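Local coordinates for protein cellulose hydrolase (Bacillus licheniformis, PDB 4YZT) that hydrolyses internal beta-1,4-glucosidic bonds of cellulose as a tri-modular family 5 endoglucanase, and holds cellotetraose in this crystal form, at residues Met31-Asn36 against Glu325-Ala330; Gly236-Gly241 against Glu520-Gly525; Gly406-Lys411 against Ser457-Lys462. All coordinates share one frame; numbering follows the deposited sequence.

The three contacts run from the catalytic barrel to the smaller modules. Contact 1 is buried in the barrel, joining the residue just before strand 34-36 to helix 321-330. Contact 2 sets the barrel loop before helix 243-261 against the end of strand 515-522 in the C-terminal module. Contact 3 places the start of strand 409-418, in the X2 module, on the turn before strand 462-470. Contacts 1 and 2 alternate along the chain, with centres about 27 Å apart. Contact 3 falls between the halves of contact 2, its centre about 18 Å away, and strand pairing joins them: W522 N lies 2.7 Å from K462 O, a probable hydrogen bond. The C-terminal module thus meets both others.

Contact 1 of 3, residues Met31-Asn36 against Glu325-Ala330; sequences MSPGWN and EIVIQA
At the N-terminal end of the first strand of the (beta/alpha)8 barrel, the helix that follows the eighth strand, 321-330, packs on the chain: P33 meets V327 and I328. The proline, preceded by a cis peptide bond, lies just before strand 34-36 and turns its ring toward the helix. Its CG stands 3.9 Å from I328 CD1, and its CB lies 4.0 Å from V327 CG1, so neighbouring ring carbons meet two successive helix residues. V327 presents CG1 because that methyl is anti to the backbone N (chi1 166°). I328 starts out away from the proline, but with chi1 -66° and chi2 -54° the chain folds back and brings its terminal methyl to the ring at a slant. The ring reaches the helix backbone, with P33 CG 3.9 Å from V327 O. No hydrogen bond crosses between 31-36 and 325-330; just past the helix, S32 OG hydrogen-bonds to the carbonyl O of G331. V327 also packs on W303 and Y272 of adjoining barrel strands. With all three touching residues buried, the chemistry implies an apolar join held by shape, in which the proline ring meets methyl groups and a helix carbonyl without directional bonds.

Contact 2 of 3, residues Gly236-Gly241 against Glu520-Gly525; sequences GRTTWG and ELWPKG
W522 reaches T238 and T239 with the far end of its six-membered ring, CZ2 and CH2 making every close approach. Its chi1 of -59° sets CG anti to the carbonyl carbon and beside the backbone N, and the indole, though its first bond runs across the contact, extends its benzo end to the loop. T238 comes against that end with CB 3.8 Å from W522 CZ2 and OG1 3.7 Å from W522 CH2. OG1 meets the ring obliquely, and the two side chains pass each other in opposite senses. In T238, chi1 61° puts OG1 between backbone N and carbonyl carbon, with OG1 rather than CG2 at the ring. T239 has the same first torsion but offers its CG2 methyl, 4.0 Å from W522 CH2 and likewise oblique to the ring. The contact joins two modules, the loop between helices 228-231 and 243-261 of the TIM barrel and the last residue of strand 515-522 in the C-terminal beta module. R237, centre of an inverse gamma turn, holds the loop on the barrel side through salt bridges to D229 and E245. Replacing W522 by an alanine would remove the benzo end, and is likely to leave T238 and T239 without their aromatic neighbour and to open a gap between the modules. W522 also touches E279 of the barrel and A464 of strand 462-470.

Contact 3 of 3, residues Gly406-Lys411 against Ser457-Lys462; sequences GQPGVK and SLNGTK
P408 lays its ring against the backbone of N459 and G460, so that a side chain on one segment meets mostly main chain on the other. The ring points toward the turn with CB leading: P408 CB lies 3.3 Å from N459 O and 3.9 Å from G460 N, hence over the peptide that links the two residues. P408 CG takes the flank, 4.2 Å from N459 CB, the one place where side chains of the two segments come close. The first side-chain bond of N459 runs across the contact. Its CG is anti to the carbonyl carbon (chi1 -66°), and ND2 hydrogen-bonds to the carbonyl O of D433, outside the two segments. G460 comes alongside G409, with G460 CA 4.1 Å from G409 N; a side chain on G460 would point toward segment 406-411, about 3.5 Å from both P408 CB and G409 N, and would meet the carbonyl before it as well. No hydrogen bond joins 406-411 to 457-462, but each is braced within itself. K411 NZ donates to Q407 O at 2.6 Å, lying in the carbonyl plane on a lone pair with a C=O...N angle of 142°, a bond that spans P408, from K411 back to Q407. In the turn, L458 O accepts both T461 N and T461 OG1, the hydroxyl at 2.8 Å and tilted 21° from the carbonyl plane. N459 and G460 have positive phi, as the two central residues of a type I' beta turn. The arrangement is a module junction: this turn, between strands 452-457 and 462-470 of the C-terminal module, packs against the residues at the start of strand 409-418 in the carbohydrate-binding X2 domain.

Contact 1 of 3, residues Met31-Asn36 against Glu325-Ala330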
ATOM      1  N   MET A  31      -7.710 -10.969  14.268  1.00 11.68           N
ATOM      2  CA  MET A  31      -7.327 -10.705  12.865  1.00 10.91           C
ATOM      3  C   MET A  31      -6.187  -9.682  12.623  1.00  9.69           C
ATOM      4  O   MET A  31      -5.537  -9.710  11.575  1.00 10.76           O
ATOM      5  CB  MET A  31      -8.556 -10.244  12.061  1.00  9.72           C
ATOM      6  CG  MET A  31      -9.701 -11.288  11.956  1.00 10.91           C
ATOM      7  SD  MET A  31     -10.965 -10.791  10.743  1.00 13.80           S
ATOM      8  CE  MET A  31     -10.053 -10.831   9.197  1.00  9.26           C
ATOM      9  N   SER A  32      -5.938  -8.777  13.559  1.00 11.23           N
ATOM     10  CA  SER A  32      -4.966  -7.704  13.296  1.00 11.44           C
ATOM     11  C   SER A  32      -3.540  -8.171  13.573  1.00  9.80           C
ATOM     12  O   SER A  32      -3.299  -8.765  14.623  1.00 10.92           O
ATOM     13  CB  SER A  32      -5.289  -6.471  14.155  1.00 10.08           C
ATOM     14  OG  SER A  32      -4.348  -5.436  13.944  1.00  9.52           O
ATOM     15  N   PRO A  33      -2.590  -7.907  12.654  1.00  9.49           N
ATOM     16  CA  PRO A  33      -2.693  -7.265  11.334  1.00 10.50           C
ATOM     17  C   PRO A  33      -2.954  -8.232  10.184  1.00 10.88           C
ATOM     18  O   PRO A  33      -2.587  -9.404  10.252  1.00 10.19           O
ATOM     19  CB  PRO A  33      -1.313  -6.628  11.161  1.00 10.97           C
ATOM     20  CG  PRO A  33      -0.390  -7.598  11.813  1.00  9.41           C
ATOM     21  CD  PRO A  33      -1.185  -8.214  12.982  1.00 10.60           C
ATOM     22  N   GLY A  34      -3.529  -7.719   9.101  1.00  8.69           N
ATOM     23  CA  GLY A  34      -3.831  -8.542   7.941  1.00 11.28           C
ATOM     24  C   GLY A  34      -2.982  -8.175   6.730  1.00 10.96           C
ATOM     25  O   GLY A  34      -2.321  -7.130   6.711  1.00 10.98           O
ATOM     26  N   TRP A  35      -3.017  -9.035   5.713  1.00  9.00           N
ATOM     27  CA  TRP A  35      -2.254  -8.824   4.479  1.00  8.43           C
ATOM     28  C   TRP A  35      -3.033  -9.316   3.265  1.00 11.49           C
ATOM     29  O   TRP A  35      -3.674 -10.368   3.329  1.00 14.26           O
ATOM     30  CB  TRP A  35      -0.919  -9.553   4.596  1.00  8.14           C
ATOM     31  CG  TRP A  35      -0.044  -9.601   3.382  1.00 10.78           C
ATOM     32  CD1 TRP A  35       0.935  -8.700   3.032  1.00 10.45           C
ATOM     33  CD2 TRP A  35       0.018 -10.655   2.406  1.00 10.29           C
ATOM     34  NE1 TRP A  35       1.576  -9.121   1.883  1.00  9.49           N
ATOM     35  CE2 TRP A  35       1.031 -10.315   1.482  1.00  9.52           C
ATOM     36  CE3 TRP A  35      -0.702 -11.836   2.210  1.00  9.19           C
ATOM     37  CZ2 TRP A  35       1.352 -11.123   0.392  1.00 11.91           C
ATOM     38  CZ3 TRP A  35      -0.394 -12.629   1.112  1.00 10.40           C
ATOM     39  CH2 TRP A  35       0.615 -12.265   0.215  1.00 10.97           C
ATOM     40  N   ASN A  36      -2.984  -8.565   2.167  1.00 10.13           N
ATOM     41  CA  ASN A  36      -3.689  -8.934   0.931  1.00  9.69           C
ATOM     42  C   ASN A  36      -2.819  -9.700  -0.049  1.00 11.20           C
ATOM     43  O   ASN A  36      -1.674  -9.306  -0.293  1.00  9.77           O
ATOM     44  CB  ASN A  36      -4.217  -7.685   0.204  1.00  7.14           C
ATOM     45  CG  ASN A  36      -5.502  -7.147   0.797  1.00  7.01           C
ATOM     46  OD1 ASN A  36      -6.603  -7.442   0.302  1.00  8.11           O
ATOM     47  ND2 ASN A  36      -5.373  -6.298   1.818  1.00  8.97           N
ATOM     48  N   GLU A 325       7.926  -4.784   9.899  1.00 14.36           N
ATOM     49  CA  GLU A 325       7.982  -5.020  11.334  1.00 14.86           C
ATOM     50  C   GLU A 325       7.132  -3.997  12.088  1.00 12.90           C
ATOM     51  O   GLU A 325       6.510  -4.331  13.100  1.00 13.24           O
ATOM     52  CB  GLU A 325       9.426  -4.988  11.850  1.00 14.24           C
ATOM     53  CG  GLU A 325      10.354  -6.057  11.263  1.00 16.97           C
ATOM     54  CD  GLU A 325       9.925  -7.496  11.545  0.63 19.78           C
ATOM     55  OE1 GLU A 325       9.008  -7.730  12.366  1.00 20.00           O
ATOM     56  OE2 GLU A 325      10.541  -8.406  10.946  0.69 21.71           O
ATOM     57  N   ILE A 326       7.098  -2.766  11.584  1.00 12.30           N
ATOM     58  CA  ILE A 326       6.250  -1.736  12.157  1.00 12.01           C
ATOM     59  C   ILE A 326       4.781  -2.167  12.112  1.00 14.81           C
ATOM     60  O   ILE A 326       4.070  -2.036  13.103  1.00 12.48           O
ATOM     61  CB  ILE A 326       6.441  -0.389  11.434  1.00 11.48           C
ATOM     62  CG1 ILE A 326       7.719   0.282  11.940  1.00 12.09           C
ATOM     63  CG2 ILE A 326       5.253   0.531  11.662  1.00 12.82           C
ATOM     64  CD1 ILE A 326       8.159   1.489  11.115  1.00 11.69           C
ATOM     65  N   VAL A 327       4.334  -2.700  10.978  1.00 11.00           N
ATOM     66  CA  VAL A 327       2.935  -3.127  10.845  1.00 10.92           C
ATOM     67  C   VAL A 327       2.604  -4.280  11.799  1.00 12.11           C
ATOM     68  O   VAL A 327       1.565  -4.279  12.450  1.00 11.88           O
ATOM     69  CB  VAL A 327       2.622  -3.541   9.383  1.00 14.91           C
ATOM     70  CG1 VAL A 327       1.298  -4.308   9.288  1.00  9.81           C
ATOM     71  CG2 VAL A 327       2.592  -2.305   8.477  1.00 11.48           C
ATOM     72  N   ILE A 328       3.509  -5.245  11.888  1.00 11.79           N
ATOM     73  CA  ILE A 328       3.372  -6.384  12.792  1.00 14.87           C
ATOM     74  C   ILE A 328       3.232  -5.968  14.265  1.00 17.60           C
ATOM     75  O   ILE A 328       2.374  -6.481  14.992  1.00 16.46           O
ATOM     76  CB  ILE A 328       4.587  -7.324  12.630  1.00 16.93           C
ATOM     77  CG1 ILE A 328       4.554  -7.939  11.231  1.00 17.33           C
ATOM     78  CG2 ILE A 328       4.619  -8.400  13.726  1.00 17.50           C
ATOM     79  CD1 ILE A 328       3.251  -8.637  10.909  1.00 16.11           C
ATOM     80  N   GLN A 329       4.075  -5.040  14.700  1.00 14.78           N
ATOM     81  CA  GLN A 329       4.041  -4.573  16.087  1.00 15.52           C
ATOM     82  C   GLN A 329       2.833  -3.655  16.332  1.00 13.49           C
ATOM     83  O   GLN A 329       2.063  -3.850  17.277  1.00 13.85           O
ATOM     84  CB  GLN A 329       5.347  -3.854  16.425  1.00 16.96           C
ATOM     85  CG  GLN A 329       6.563  -4.776  16.391  1.00 15.29           C
ATOM     86  CD  GLN A 329       6.490  -5.850  17.454  1.00 22.57           C
ATOM     87  OE1 GLN A 329       6.074  -5.591  18.583  1.00 21.27           O
ATOM     88  NE2 GLN A 329       6.900  -7.070  17.101  1.00 25.12           N
ATOM     89  N   ALA A 330       2.658  -2.666  15.463  1.00 12.70           N
ATOM     90  CA  ALA A 330       1.555  -1.732  15.624  1.00 12.48           C
ATOM     91  C   ALA A 330       0.200  -2.449  15.548  1.00 12.75           C
ATOM     92  O   ALA A 330      -0.742  -2.075  16.243  1.00 12.05           O
ATOM     93  CB  ALA A 330       1.635  -0.629  14.576  1.00 11.57           C
TER

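Contact 2 of 3, residues Gly236-Gly241 against Glu520-Gly525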
ATOM      1  N   GLY A 236       4.319  15.578  -6.865  1.00 12.15           N
ATOM      2  CA  GLY A 236       5.439  15.971  -6.033  1.00 13.88           C
ATOM      3  C   GLY A 236       5.187  15.884  -4.537  1.00 16.77           C
ATOM      4  O   GLY A 236       5.964  16.438  -3.753  1.00 11.60           O
ATOM      5  N   ARG A 237       4.135  15.174  -4.124  1.00 10.71           N
ATOM      6  CA  ARG A 237       3.845  15.038  -2.690  1.00 10.50           C
ATOM      7  C   ARG A 237       4.666  13.891  -2.099  1.00 12.97           C
ATOM      8  O   ARG A 237       4.156  12.792  -1.877  1.00 13.03           O
ATOM      9  CB  ARG A 237       2.334  14.808  -2.445  1.00 10.13           C
ATOM     10  CG  ARG A 237       1.914  14.992  -0.981  1.00 11.46           C
ATOM     11  CD  ARG A 237       0.385  15.005  -0.788  1.00  9.93           C
ATOM     12  NE  ARG A 237       0.026  15.347   0.589  1.00 14.17           N
ATOM     13  CZ  ARG A 237      -1.167  15.809   0.963  1.00 14.75           C
ATOM     14  NH1 ARG A 237      -2.130  15.981   0.061  1.00 12.25           N
ATOM     15  NH2 ARG A 237      -1.400  16.113   2.243  1.00 12.90           N
ATOM     16  N   THR A 238       5.935  14.172  -1.833  1.00 10.62           N
ATOM     17  CA  THR A 238       6.910  13.143  -1.527  1.00 10.53           C
ATOM     18  C   THR A 238       7.106  12.880  -0.039  1.00 12.90           C
ATOM     19  O   THR A 238       7.845  11.970   0.328  1.00 13.51           O
ATOM     20  CB  THR A 238       8.284  13.514  -2.113  1.00 11.09           C
ATOM     21  OG1 THR A 238       8.727  14.750  -1.538  1.00 13.61           O
ATOM     22  CG2 THR A 238       8.213  13.669  -3.635  1.00 11.22           C
ATOM     23  N   THR A 239       6.490  13.687   0.825  1.00 12.51           N
ATOM     24  CA  THR A 239       6.601  13.434   2.265  1.00 12.10           C
ATOM     25  C   THR A 239       5.250  13.514   2.958  1.00 11.54           C
ATOM     26  O   THR A 239       4.301  14.083   2.419  1.00 10.76           O
ATOM     27  CB  THR A 239       7.554  14.427   2.966  1.00 12.65           C
ATOM     28  OG1 THR A 239       7.059  15.759   2.797  1.00 13.75           O
ATOM     29  CG2 THR A 239       8.957  14.316   2.388  1.00 13.87           C
ATOM     30  N   TRP A 240       5.190  12.965   4.167  1.00 11.66           N
ATOM     31  CA  TRP A 240       3.971  12.999   4.981  1.00 11.09           C
ATOM     32  C   TRP A 240       4.338  13.069   6.456  1.00 12.92           C
ATOM     33  O   TRP A 240       5.336  12.467   6.872  1.00 10.64           O
ATOM     34  CB  TRP A 240       3.102  11.756   4.716  1.00  9.57           C
ATOM     35  CG  TRP A 240       1.788  11.736   5.471  1.00 11.12           C
ATOM     36  CD1 TRP A 240       0.579  12.186   5.024  1.00 10.98           C
ATOM     37  CD2 TRP A 240       1.560  11.233   6.797  1.00 11.31           C
ATOM     38  NE1 TRP A 240      -0.384  12.009   5.994  1.00 12.08           N
ATOM     39  CE2 TRP A 240       0.185  11.410   7.085  1.00 11.02           C
ATOM     40  CE3 TRP A 240       2.381  10.639   7.765  1.00  9.69           C
ATOM     41  CZ2 TRP A 240      -0.393  11.022   8.310  1.00 12.86           C
ATOM     42  CZ3 TRP A 240       1.808  10.264   8.992  1.00 11.89           C
ATOM     43  CH2 TRP A 240       0.433  10.459   9.248  1.00 12.03           C
ATOM     44  N   GLY A 241       3.536  13.787   7.243  1.00 12.70           N
ATOM     45  CA  GLY A 241       3.704  13.804   8.688  1.00 14.18           C
ATOM     46  C   GLY A 241       3.585  15.120   9.437  1.00 14.41           C
ATOM     47  O   GLY A 241       4.033  15.212  10.580  1.00 14.76           O
ATOM     48  N   GLU A 520      13.909  15.659  -9.622  1.00 11.89           N
ATOM     49  CA  GLU A 520      14.310  16.023  -8.268  1.00 12.28           C
ATOM     50  C   GLU A 520      14.675  14.757  -7.507  1.00 14.17           C
ATOM     51  O   GLU A 520      13.949  13.759  -7.530  1.00 12.86           O
ATOM     52  CB  GLU A 520      13.200  16.806  -7.552  1.00 12.15           C
ATOM     53  CG  GLU A 520      12.817  18.101  -8.239  1.00 14.85           C
ATOM     54  CD  GLU A 520      11.731  18.893  -7.510  1.00 16.08           C
ATOM     55  OE1 GLU A 520      11.246  18.459  -6.438  1.00 15.16           O
ATOM     56  OE2 GLU A 520      11.360  19.969  -8.021  1.00 16.10           O
ATOM     57  N   LEU A 521      15.826  14.803  -6.849  1.00 12.65           N
ATOM     58  CA  LEU A 521      16.404  13.636  -6.209  1.00 13.10           C
ATOM     59  C   LEU A 521      16.432  13.740  -4.689  1.00 14.44           C
ATOM     60  O   LEU A 521      16.207  14.809  -4.121  1.00 13.69           O
ATOM     61  CB  LEU A 521      17.832  13.420  -6.734  1.00 14.29           C
ATOM     62  CG  LEU A 521      17.920  13.343  -8.256  1.00 14.95           C
ATOM     63  CD1 LEU A 521      19.363  13.514  -8.755  1.00 16.68           C
ATOM     64  CD2 LEU A 521      17.356  12.017  -8.724  1.00 15.18           C
ATOM     65  N   TRP A 522      16.721  12.612  -4.047  1.00 14.99           N
ATOM     66  CA  TRP A 522      17.175  12.581  -2.657  1.00 15.57           C
ATOM     67  C   TRP A 522      18.704  12.507  -2.688  1.00 14.74           C
ATOM     68  O   TRP A 522      19.243  11.706  -3.433  1.00 18.36           O
ATOM     69  CB  TRP A 522      16.603  11.374  -1.914  1.00 17.97           C
ATOM     70  CG  TRP A 522      15.079  11.288  -1.864  1.00 19.88           C
ATOM     71  CD1 TRP A 522      14.290  10.306  -2.402  1.00 20.63           C
ATOM     72  CD2 TRP A 522      14.187  12.206  -1.213  1.00 20.93           C
ATOM     73  NE1 TRP A 522      12.960  10.566  -2.129  1.00 20.10           N
ATOM     74  CE2 TRP A 522      12.876  11.724  -1.404  1.00 20.59           C
ATOM     75  CE3 TRP A 522      14.373  13.391  -0.490  1.00 21.07           C
ATOM     76  CZ2 TRP A 522      11.757  12.390  -0.904  1.00 21.75           C
ATOM     77  CZ3 TRP A 522      13.259  14.052   0.004  1.00 23.41           C
ATOM     78  CH2 TRP A 522      11.969  13.547  -0.205  1.00 22.32           C
ATOM     79  N   PRO A 523      19.411  13.317  -1.873  1.00 17.42           N
ATOM     80  CA  PRO A 523      18.911  14.254  -0.863  1.00 19.05           C
ATOM     81  C   PRO A 523      18.240  15.486  -1.457  1.00 18.62           C
ATOM     82  O   PRO A 523      18.600  15.926  -2.557  1.00 18.21           O
ATOM     83  CB  PRO A 523      20.174  14.653  -0.100  1.00 20.12           C
ATOM     84  CG  PRO A 523      21.268  14.526  -1.108  1.00 17.26           C
ATOM     85  CD  PRO A 523      20.880  13.348  -1.968  1.00 17.19           C
ATOM     86  N   LYS A 524      17.278  16.016  -0.706  1.00 16.21           N
ATOM     87  CA  LYS A 524      16.526  17.221  -1.062  1.00 21.47           C
ATOM     88  C   LYS A 524      17.430  18.330  -1.565  1.00 21.23           C
ATOM     89  O   LYS A 524      18.388  18.702  -0.900  1.00 22.87           O
ATOM     90  CB  LYS A 524      15.738  17.717   0.154  1.00 26.25           C
ATOM     91  CG  LYS A 524      14.875  18.950  -0.087  1.00 28.54           C
ATOM     92  CD  LYS A 524      13.736  18.630  -1.037  1.00 30.50           C
ATOM     93  CE  LYS A 524      12.745  19.783  -1.121  1.00 33.72           C
ATOM     94  NZ  LYS A 524      11.703  19.514  -2.150  1.00 33.30           N
ATOM     95  N   GLY A 525      17.123  18.852  -2.747  1.00 21.09           N
ATOM     96  CA  GLY A 525      17.886  19.945  -3.304  1.00 21.28           C
ATOM     97  C   GLY A 525      18.843  19.521  -4.406  1.00 20.31           C
ATOM     98  O   GLY A 525      19.352  20.368  -5.145  1.00 21.79           O
TER

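Contact 3 of 3, residues Gly406-Lys411 against Ser457-Lys462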
ATOM      1  N   GLY A 406      35.559   4.637  -1.485  1.00 33.31           N
ATOM      2  CA  GLY A 406      35.203   5.907  -2.083  1.00 34.45           C
ATOM      3  C   GLY A 406      34.040   5.816  -3.062  1.00 33.12           C
ATOM      4  O   GLY A 406      33.668   6.812  -3.676  1.00 32.13           O
ATOM      5  N   GLN A 407      33.471   4.622  -3.218  1.00 32.51           N
ATOM      6  CA  GLN A 407      32.338   4.423  -4.132  1.00 30.85           C
ATOM      7  C   GLN A 407      31.022   4.849  -3.499  1.00 26.43           C
ATOM      8  O   GLN A 407      30.752   4.504  -2.351  1.00 27.80           O
ATOM      9  CB  GLN A 407      32.245   2.956  -4.558  1.00 32.56           C
ATOM     10  CG  GLN A 407      33.183   2.577  -5.703  0.86 33.81           C
ATOM     11  CD  GLN A 407      32.719   3.125  -7.036  0.72 34.56           C
ATOM     12  OE1 GLN A 407      33.510   3.675  -7.804  0.20 35.54           O
ATOM     13  NE2 GLN A 407      31.426   2.982  -7.317  1.00 34.56           N
ATOM     14  N   PRO A 408      30.183   5.584  -4.249  1.00 23.02           N
ATOM     15  CA  PRO A 408      28.885   6.029  -3.715  1.00 22.25           C
ATOM     16  C   PRO A 408      27.937   4.872  -3.376  1.00 22.77           C
ATOM     17  O   PRO A 408      28.113   3.757  -3.870  1.00 23.18           O
ATOM     18  CB  PRO A 408      28.306   6.881  -4.851  1.00 20.70           C
ATOM     19  CG  PRO A 408      29.493   7.276  -5.688  1.00 21.47           C
ATOM     20  CD  PRO A 408      30.439   6.111  -5.600  1.00 22.42           C
ATOM     21  N   GLY A 409      26.937   5.149  -2.545  1.00 18.24           N
ATOM     22  CA  GLY A 409      25.957   4.147  -2.159  1.00 21.28           C
ATOM     23  C   GLY A 409      25.878   3.957  -0.654  1.00 23.02           C
ATOM     24  O   GLY A 409      26.510   4.682   0.111  1.00 21.91           O
ATOM     25  N   VAL A 410      25.083   2.987  -0.223  1.00 23.62           N
ATOM     26  CA  VAL A 410      24.955   2.699   1.197  1.00 24.39           C
ATOM     27  C   VAL A 410      26.267   2.137   1.720  1.00 25.06           C
ATOM     28  O   VAL A 410      26.706   1.084   1.270  1.00 27.71           O
ATOM     29  CB  VAL A 410      23.808   1.706   1.456  1.00 23.55           C
ATOM     30  CG1 VAL A 410      23.556   1.564   2.936  1.00 26.21           C
ATOM     31  CG2 VAL A 410      22.553   2.187   0.764  1.00 22.85           C
ATOM     32  N   LYS A 411      26.909   2.841   2.651  1.00 22.56           N
ATOM     33  CA  LYS A 411      28.217   2.411   3.143  1.00 23.74           C
ATOM     34  C   LYS A 411      28.096   1.639   4.448  1.00 25.83           C
ATOM     35  O   LYS A 411      28.945   0.811   4.773  1.00 26.94           O
ATOM     36  CB  LYS A 411      29.150   3.606   3.342  1.00 23.60           C
ATOM     37  CG  LYS A 411      29.239   4.531   2.142  1.00 22.94           C
ATOM     38  CD  LYS A 411      29.692   3.810   0.879  1.00 24.65           C
ATOM     39  CE  LYS A 411      31.172   3.513   0.906  1.00 28.73           C
ATOM     40  NZ  LYS A 411      31.614   3.017  -0.425  1.00 30.38           N
ATOM     41  N   SER A 457      24.303   8.226 -14.142  1.00 16.50           N
ATOM     42  CA  SER A 457      25.074   7.765 -12.990  1.00 17.80           C
ATOM     43  C   SER A 457      24.585   8.574 -11.814  1.00 16.58           C
ATOM     44  O   SER A 457      25.029   9.707 -11.621  1.00 18.31           O
ATOM     45  CB  SER A 457      26.580   7.971 -13.177  1.00 23.51           C
ATOM     46  OG  SER A 457      27.052   7.397 -14.383  1.00 27.12           O
ATOM     47  N   LEU A 458      23.670   8.019 -11.030  1.00 14.16           N
ATOM     48  CA  LEU A 458      23.048   8.800  -9.954  1.00 15.76           C
ATOM     49  C   LEU A 458      23.966   8.977  -8.733  1.00 16.64           C
ATOM     50  O   LEU A 458      23.715   9.823  -7.866  1.00 14.71           O
ATOM     51  CB  LEU A 458      21.722   8.151  -9.542  1.00 17.26           C
ATOM     52  CG  LEU A 458      20.649   8.229 -10.640  1.00 16.40           C
ATOM     53  CD1 LEU A 458      19.409   7.430 -10.247  1.00 17.67           C
ATOM     54  CD2 LEU A 458      20.269   9.678 -10.945  1.00 15.62           C
ATOM     55  N   ASN A 459      25.021   8.173  -8.679  1.00 16.82           N
ATOM     56  CA  ASN A 459      26.086   8.335  -7.692  1.00 19.18           C
ATOM     57  C   ASN A 459      25.568   8.400  -6.262  1.00 17.96           C
ATOM     58  O   ASN A 459      26.018   9.222  -5.475  1.00 21.14           O
ATOM     59  CB  ASN A 459      26.912   9.588  -7.997  1.00 20.08           C
ATOM     60  CG  ASN A 459      27.675   9.481  -9.308  1.00 22.42           C
ATOM     61  OD1 ASN A 459      28.018   8.383  -9.749  1.00 22.25           O
ATOM     62  ND2 ASN A 459      27.958  10.627  -9.929  1.00 19.93           N
ATOM     63  N   GLY A 460      24.629   7.523  -5.933  1.00 16.57           N
ATOM     64  CA  GLY A 460      24.140   7.419  -4.570  1.00 16.82           C
ATOM     65  C   GLY A 460      22.827   8.134  -4.330  1.00 16.20           C
ATOM     66  O   GLY A 460      22.165   7.907  -3.314  1.00 16.62           O
ATOM     67  N   THR A 461      22.448   9.011  -5.252  1.00 16.43           N
ATOM     68  CA  THR A 461      21.190   9.725  -5.111  1.00 16.21           C
ATOM     69  C   THR A 461      20.028   8.846  -5.578  1.00 16.00           C
ATOM     70  O   THR A 461      20.238   7.835  -6.243  1.00 15.59           O
ATOM     71  CB  THR A 461      21.175  11.057  -5.890  1.00 16.83           C
ATOM     72  OG1 THR A 461      21.171  10.803  -7.297  1.00 15.46           O
ATOM     73  CG2 THR A 461      22.368  11.914  -5.526  1.00 17.75           C
ATOM     74  N   LYS A 462      18.809   9.237  -5.213  1.00 17.33           N
ATOM     75  CA  LYS A 462      17.608   8.474  -5.542  1.00 17.75           C
ATOM     76  C   LYS A 462      16.546   9.390  -6.107  1.00 13.89           C
ATOM     77  O   LYS A 462      16.419  10.547  -5.686  1.00 14.83           O
ATOM     78  CB  LYS A 462      17.050   7.749  -4.310  1.00 21.00           C
ATOM     79  CG  LYS A 462      18.053   6.892  -3.557  1.00 28.52           C
ATOM     80  CD  LYS A 462      17.499   6.516  -2.197  1.00 34.84           C
ATOM     81  CE  LYS A 462      18.426   5.564  -1.455  1.00 38.85           C
ATOM     82  NZ  LYS A 462      17.845   5.196  -0.133  1.00 42.21           N
TER